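Local coordinates for protein 1,4-dihydroxy-6-naphtoate synthase (Archaeoglobus fulgidus, PDB 1ZBM) that probably converts cyclic dehypoxanthine futalosine into 1,4-dihydroxy-6-naphthoate, a step in the biosynthesis of menaquinone (vitamin K2), at residues 35-40 with 194-199; 77-82 with 202-207. All blocks are in the same frame, centred on the assembly; numbering follows the deposited sequence.

Interaction 1. Residues 35-40 with 194-199; sequences DTWLEI and VEVQEE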
loop_
_atom_site.group_PDB
_atom_site.type_symbol
_atom_site.label_atom_id
_atom_site.label_comp_id
_atom_site.label_asym_id
_atom_site.label_seq_id
_atom_site.Cartn_x
_atom_site.Cartn_y
_atom_site.Cartn_z
ATOM N N ASP A 35 17.270 7.272 16.560
ATOM C CA ASP A 35 18.620 7.808 16.484
ATOM C C ASP A 35 19.326 7.347 15.210
ATOM O O ASP A 35 19.559 6.156 15.017
ATOM C CB ASP A 35 19.419 7.376 17.718
ATOM C CG ASP A 35 20.628 8.252 17.962
ATOM O OD1 ASP A 35 20.441 9.476 18.162
ATOM O OD2 ASP A 35 21.761 7.719 17.960
ATOM N N THR A 36 19.665 8.300 14.346
ATOM C CA THR A 36 20.336 7.999 13.084
ATOM C C THR A 36 21.209 9.146 12.607
ATOM O O THR A 36 20.918 10.300 12.897
ATOM C CB THR A 36 19.318 7.703 11.968
ATOM O OG1 THR A 36 20.011 7.567 10.721
ATOM C CG2 THR A 36 18.317 8.842 11.854
ATOM N N TRP A 37 22.271 8.824 11.871
ATOM C CA TRP A 37 23.152 9.855 11.336
ATOM C C TRP A 37 22.637 10.367 9.991
ATOM O O TRP A 37 23.234 11.261 9.402
ATOM C CB TRP A 37 24.580 9.342 11.170
ATOM C CG TRP A 37 24.696 8.034 10.444
ATOM C CD1 TRP A 37 24.669 6.784 10.998
ATOM C CD2 TRP A 37 24.850 7.843 9.031
ATOM N NE1 TRP A 37 24.800 5.828 10.020
ATOM C CE2 TRP A 37 24.921 6.449 8.808
ATOM C CE3 TRP A 37 24.951 8.712 7.939
ATOM C CZ2 TRP A 37 25.070 5.905 7.528
ATOM C CZ3 TRP A 37 25.100 8.170 6.666
ATOM C CH2 TRP A 37 25.165 6.778 6.474
ATOM N N LEU A 38 21.529 9.800 9.519
ATOM C CA LEU A 38 20.929 10.215 8.259
ATOM C C LEU A 38 20.102 11.483 8.451
ATOM O O LEU A 38 19.356 11.598 9.420
ATOM C CB LEU A 38 20.019 9.114 7.710
ATOM C CG LEU A 38 20.643 7.878 7.068
ATOM C CD1 LEU A 38 19.550 6.851 6.783
ATOM C CD2 LEU A 38 21.354 8.264 5.775
ATOM N N GLU A 39 20.237 12.430 7.528
ATOM C CA GLU A 39 19.473 13.677 7.570
ATOM C C GLU A 39 18.285 13.447 6.630
ATOM O O GLU A 39 18.368 13.707 5.431
ATOM C CB GLU A 39 20.349 14.828 7.074
ATOM C CG GLU A 39 19.779 16.229 7.289
ATOM C CD GLU A 39 20.745 17.319 6.819
ATOM O OE1 GLU A 39 21.897 17.357 7.320
ATOM O OE2 GLU A 39 20.354 18.142 5.962
ATOM N N ILE A 40 17.183 12.961 7.190
ATOM C CA ILE A 40 15.994 12.637 6.415
ATOM C C ILE A 40 14.982 13.756 6.208
ATOM O O ILE A 40 14.646 14.500 7.134
ATOM C CB ILE A 40 15.254 11.441 7.057
ATOM C CG1 ILE A 40 16.222 10.262 7.212
ATOM C CG2 ILE A 40 14.051 11.055 6.228
ATOM C CD1 ILE A 40 15.743 9.190 8.163
ATOM N N VAL A 194 26.000 1.198 0.282
ATOM C CA VAL A 194 25.647 0.095 1.160
ATOM C C VAL A 194 25.428 0.672 2.557
ATOM O O VAL A 194 24.549 0.230 3.311
ATOM C CB VAL A 194 26.781 -0.966 1.180
ATOM C CG1 VAL A 194 26.488 -2.043 2.214
ATOM C CG2 VAL A 194 26.916 -1.598 -0.201
ATOM N N GLU A 195 26.218 1.691 2.876
ATOM C CA GLU A 195 26.164 2.383 4.169
ATOM C C GLU A 195 24.758 2.942 4.407
ATOM O O GLU A 195 24.130 2.661 5.429
ATOM C CB GLU A 195 27.189 3.525 4.146
ATOM C CG GLU A 195 27.801 3.908 5.475
ATOM C CD GLU A 195 28.993 4.834 5.283
ATOM O OE1 GLU A 195 28.825 5.919 4.674
ATOM O OE2 GLU A 195 30.106 4.480 5.736
ATOM N N VAL A 196 24.278 3.739 3.456
ATOM C CA VAL A 196 22.950 4.329 3.555
ATOM C C VAL A 196 21.864 3.249 3.534
ATOM O O VAL A 196 20.859 3.356 4.243
ATOM C CB VAL A 196 22.699 5.339 2.405
ATOM C CG1 VAL A 196 21.245 5.819 2.419
ATOM C CG2 VAL A 196 23.637 6.529 2.557
ATOM N N GLN A 197 22.058 2.209 2.732
ATOM C CA GLN A 197 21.066 1.141 2.661
ATOM C C GLN A 197 20.856 0.467 4.013
ATOM O O GLN A 197 19.721 0.328 4.479
ATOM C CB GLN A 197 21.479 0.076 1.647
ATOM C CG GLN A 197 21.451 0.510 0.201
ATOM C CD GLN A 197 21.990 -0.581 -0.724
ATOM O OE1 GLN A 197 21.529 -1.722 -0.680
ATOM N NE2 GLN A 197 22.967 -0.233 -1.562
ATOM N N GLU A 198 21.945 0.061 4.656
ATOM C CA GLU A 198 21.837 -0.620 5.939
ATOM C C GLU A 198 21.320 0.294 7.033
ATOM O O GLU A 198 20.493 -0.107 7.857
ATOM C CB GLU A 198 23.193 -1.192 6.353
ATOM C CG GLU A 198 23.089 -2.261 7.439
ATOM C CD GLU A 198 22.544 -3.587 6.924
ATOM O OE1 GLU A 198 21.663 -4.180 7.605
ATOM O OE2 GLU A 198 23.010 -4.043 5.850
ATOM N N GLU A 199 21.798 1.533 7.036
ATOM C CA GLU A 199 21.384 2.493 8.053
ATOM C C GLU A 199 19.896 2.768 8.008
ATOM O O GLU A 199 19.219 2.735 9.034
ATOM C CB GLU A 199 22.149 3.807 7.882
ATOM C CG GLU A 199 21.851 4.839 8.956
ATOM C CD GLU A 199 22.083 4.293 10.358
ATOM O OE1 GLU A 199 22.988 3.458 10.537
ATOM O OE2 GLU A 199 21.364 4.714 11.281
#
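Thr36, Trp37 and Leu38 close around the side chain of Glu199, joining the ST turn that leads into strand 39-44 to the first turns of helix 194-213 in a fold of the periplasmic-binding-protein type. Glu199 illustrates how one acidic side chain can be apolar along its stem and polar at its tip. Its CB lies against the six-membered part of the indole, 3.6 Å from Trp37 CZ2. CG, placed anti to the backbone N (chi1 -176°), sits 3.1 Å above the plane of the Trp37 ring, displaced toward the rim. The same methylene meets Leu38 CD1 at 3.8 Å, so that it has an aromatic and an aliphatic neighbour. Beyond it the chain bends at chi2 (55°), which puts CD close to the pyrrole part of the indole. The carboxylate then divides its oxygens: OE1 lies 3.0 Å from Trp37 NE1, whereas OE2 accepts a hydrogen bond from Thr36 OG1 at 3.2 Å, met on its anti side and somewhat out of the carboxylate plane. Arg202, farther along the helix, forms a salt bridge with OE2, and this neighbouring positive charge would be expected to favour the ionised carboxylate in a buried setting. Toward the start of the helix, CG of Glu195 comes obliquely to Trp37 CZ2 and CH2, its carboxylate turned nearly perpendicular to the ring. Val196 makes two looser apolar contacts, CG1 to Leu38 CD2 and CG2 to Trp37 CH2. The indole also stacks with the ring of His7, a residue of the N-terminal histidine tag. Thr36 OG1 does double duty: besides donating to Glu199 OE2, it accepts from Leu38 N at 3.0 Å in a nearly straight bond (167°) that closes the ST turn.

Interaction 2. Residues 77-82 with 202-207; sequences RILSAG and RAMRES
Ala81 and Ser80 meet Met204 and Arg205 without direct polar bonding, an example of close packing by a small side chain, the Ala81 methyl, on the methylenes of a helix. The methyl of Ala81 points at the helix and touches two methylenes, Arg205 CG at 3.8 Å and Met204 CG at 4.0 Å. Met204 is a selenomethionine whose CG, anti to the backbone N (chi1 -169°), also approaches Leu79 CD2 more loosely, at 4.5 Å. The Arg205 chain runs extended from CG to NE and carries its guanidinium to Ser80, where NH2 comes within 3.7 Å of CB. What fixes that guanidinium lies just outside: NE donates to the carbonyl of Tyr247, and NH2 makes a weak bond to Asn248 OD1. Backbone bonds from Ser80 to Met249 and from Gly82 to Thr246 tie the other partner to the same region. Gly82 has a positive phi (115°), a backbone conformation that suits glycine. Helix 194-213 packs here on residues 79-82 of the broken strand 76-86, with Asn186 of strand 181-189 touching both Leu79 and Met204, and helix 20-30 covering Met204 through Met25 and Phe26.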
loop_
_atom_site.group_PDB
_atom_site.type_symbol
_atom_site.label_atom_id
_atom_site.label_comp_id
_atom_site.label_asym_id
_atom_site.label_seq_id
_atom_site.Cartn_x
_atom_site.Cartn_y
_atom_site.Cartn_z
ATOM N N ARG A 77 15.126 -1.255 -5.626
ATOM C CA ARG A 77 15.080 -2.621 -5.115
ATOM C C ARG A 77 14.171 -2.600 -3.895
ATOM O O ARG A 77 13.993 -1.556 -3.264
ATOM C CB ARG A 77 16.462 -3.144 -4.733
ATOM C CG ARG A 77 16.985 -2.691 -3.401
ATOM C CD ARG A 77 18.255 -3.452 -3.074
ATOM N NE ARG A 77 18.935 -2.904 -1.910
ATOM C CZ ARG A 77 18.503 -3.029 -0.660
ATOM N NH1 ARG A 77 17.377 -3.692 -0.403
ATOM N NH2 ARG A 77 19.206 -2.498 0.334
ATOM N N ILE A 78 13.588 -3.747 -3.569
ATOM C CA ILE A 78 12.679 -3.828 -2.439
ATOM C C ILE A 78 13.405 -3.809 -1.109
ATOM O O ILE A 78 14.350 -4.567 -0.894
ATOM C CB ILE A 78 11.823 -5.096 -2.499
ATOM C CG1 ILE A 78 11.134 -5.190 -3.866
ATOM C CG2 ILE A 78 10.769 -5.047 -1.399
ATOM C CD1 ILE A 78 10.605 -6.577 -4.190
ATOM N N LEU A 79 12.973 -2.925 -0.215
ATOM C CA LEU A 79 13.593 -2.838 1.110
ATOM C C LEU A 79 12.951 -3.902 2.006
ATOM O O LEU A 79 11.742 -4.101 1.971
ATOM C CB LEU A 79 13.375 -1.442 1.681
ATOM C CG LEU A 79 14.264 -1.073 2.853
ATOM C CD1 LEU A 79 15.720 -0.893 2.397
ATOM C CD2 LEU A 79 13.730 0.235 3.453
ATOM N N SER A 80 13.746 -4.586 2.815
ATOM C CA SER A 80 13.184 -5.642 3.655
ATOM C C SER A 80 12.077 -5.180 4.605
ATOM O O SER A 80 11.220 -5.972 4.974
ATOM C CB SER A 80 14.297 -6.324 4.444
ATOM O OG SER A 80 15.286 -6.844 3.545
ATOM N N ALA A 81 12.080 -3.901 4.969
ATOM C CA ALA A 81 11.084 -3.353 5.880
ATOM C C ALA A 81 10.221 -2.260 5.254
ATOM O O ALA A 81 10.695 -1.458 4.442
ATOM C CB ALA A 81 11.774 -2.803 7.123
ATOM N N GLY A 82 8.952 -2.222 5.654
ATOM C CA GLY A 82 8.047 -1.211 5.145
ATOM C C GLY A 82 6.906 -1.739 4.307
ATOM O O GLY A 82 5.938 -1.019 4.069
ATOM N N ARG A 202 17.845 -0.076 9.207
ATOM C CA ARG A 202 17.881 -0.132 10.670
ATOM C C ARG A 202 16.898 0.860 11.279
ATOM O O ARG A 202 16.147 0.517 12.189
ATOM C CB ARG A 202 19.295 0.175 11.191
ATOM C CG ARG A 202 19.439 0.054 12.720
ATOM C CD ARG A 202 20.827 0.487 13.206
ATOM N NE ARG A 202 20.989 1.942 13.093
ATOM C CZ ARG A 202 20.393 2.824 13.894
ATOM N NH1 ARG A 202 19.605 2.406 14.877
ATOM N NH2 ARG A 202 20.563 4.119 13.697
ATOM N N ALA A 203 16.898 2.086 10.768
ATOM C CA ALA A 203 16.010 3.114 11.280
ATOM C C ALA A 203 14.565 2.779 10.970
ATOM O O ALA A 203 13.668 3.053 11.769
ATOM C CB ALA A 203 16.368 4.463 10.682
HETATM N N MSE A 204 14.337 2.186 9.802
HETATM C CA MSE A 204 12.985 1.832 9.382
HETATM C C MSE A 204 12.411 0.765 10.303
HETATM O O MSE A 204 11.274 0.882 10.766
HETATM C CB MSE A 204 13.000 1.332 7.931
HETATM C CG MSE A 204 11.622 1.195 7.300
HETATM SE SE MSE A 204 10.649 2.874 7.071
HETATM C CE MSE A 204 9.220 2.616 8.377
ATOM N N ARG A 205 13.199 -0.271 10.571
ATOM C CA ARG A 205 12.759 -1.359 11.450
ATOM C C ARG A 205 12.463 -0.860 12.853
ATOM O O ARG A 205 11.474 -1.256 13.474
ATOM C CB ARG A 205 13.824 -2.448 11.520
ATOM C CG ARG A 205 13.841 -3.326 10.300
ATOM C CD ARG A 205 14.911 -4.386 10.392
ATOM N NE ARG A 205 14.704 -5.396 9.355
ATOM C CZ ARG A 205 15.670 -6.128 8.821
ATOM N NH1 ARG A 205 16.924 -5.970 9.221
ATOM N NH2 ARG A 205 15.373 -7.013 7.888
ATOM N N GLU A 206 13.320 0.022 13.348
ATOM C CA GLU A 206 13.120 0.551 14.675
ATOM C C GLU A 206 11.823 1.331 14.756
ATOM O O GLU A 206 11.099 1.243 15.750
ATOM C CB GLU A 206 14.275 1.458 15.070
ATOM C CG GLU A 206 14.232 1.846 16.533
ATOM C CD GLU A 206 15.399 2.704 16.934
ATOM O OE1 GLU A 206 16.553 2.320 16.621
ATOM O OE2 GLU A 206 15.163 3.755 17.572
ATOM N N SER A 207 11.512 2.093 13.712
ATOM C CA SER A 207 10.290 2.892 13.731
ATOM C C SER A 207 9.026 2.022 13.779
ATOM O O SER A 207 8.046 2.359 14.454
ATOM C CB SER A 207 10.253 3.824 12.514
ATOM O OG SER A 207 9.278 4.843 12.697
#

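Interactions 1 and 2 use successive parts of helix 194-213, and their centres lie 11 Å apart. Through them one helix meets the turn leading into strand 39-44 and residues 79-82 of strand 76-86, the two outermost strands of one sheet within this chain. Two arginines of interaction 2 tie it to interaction 1, one reaching each of its segments. Arg202, from the helical segment, probably donates through NH2 to Asp35 O (2.6 Å). Arg77, from the strand segment, likewise probably bonds through NH2 to Gln197 OE1 (2.7 Å). Both contacts are away from the predicted substrate-binding residues Thr114 and Ala115 and the predicted proton acceptor His152, and are best read as structural packing.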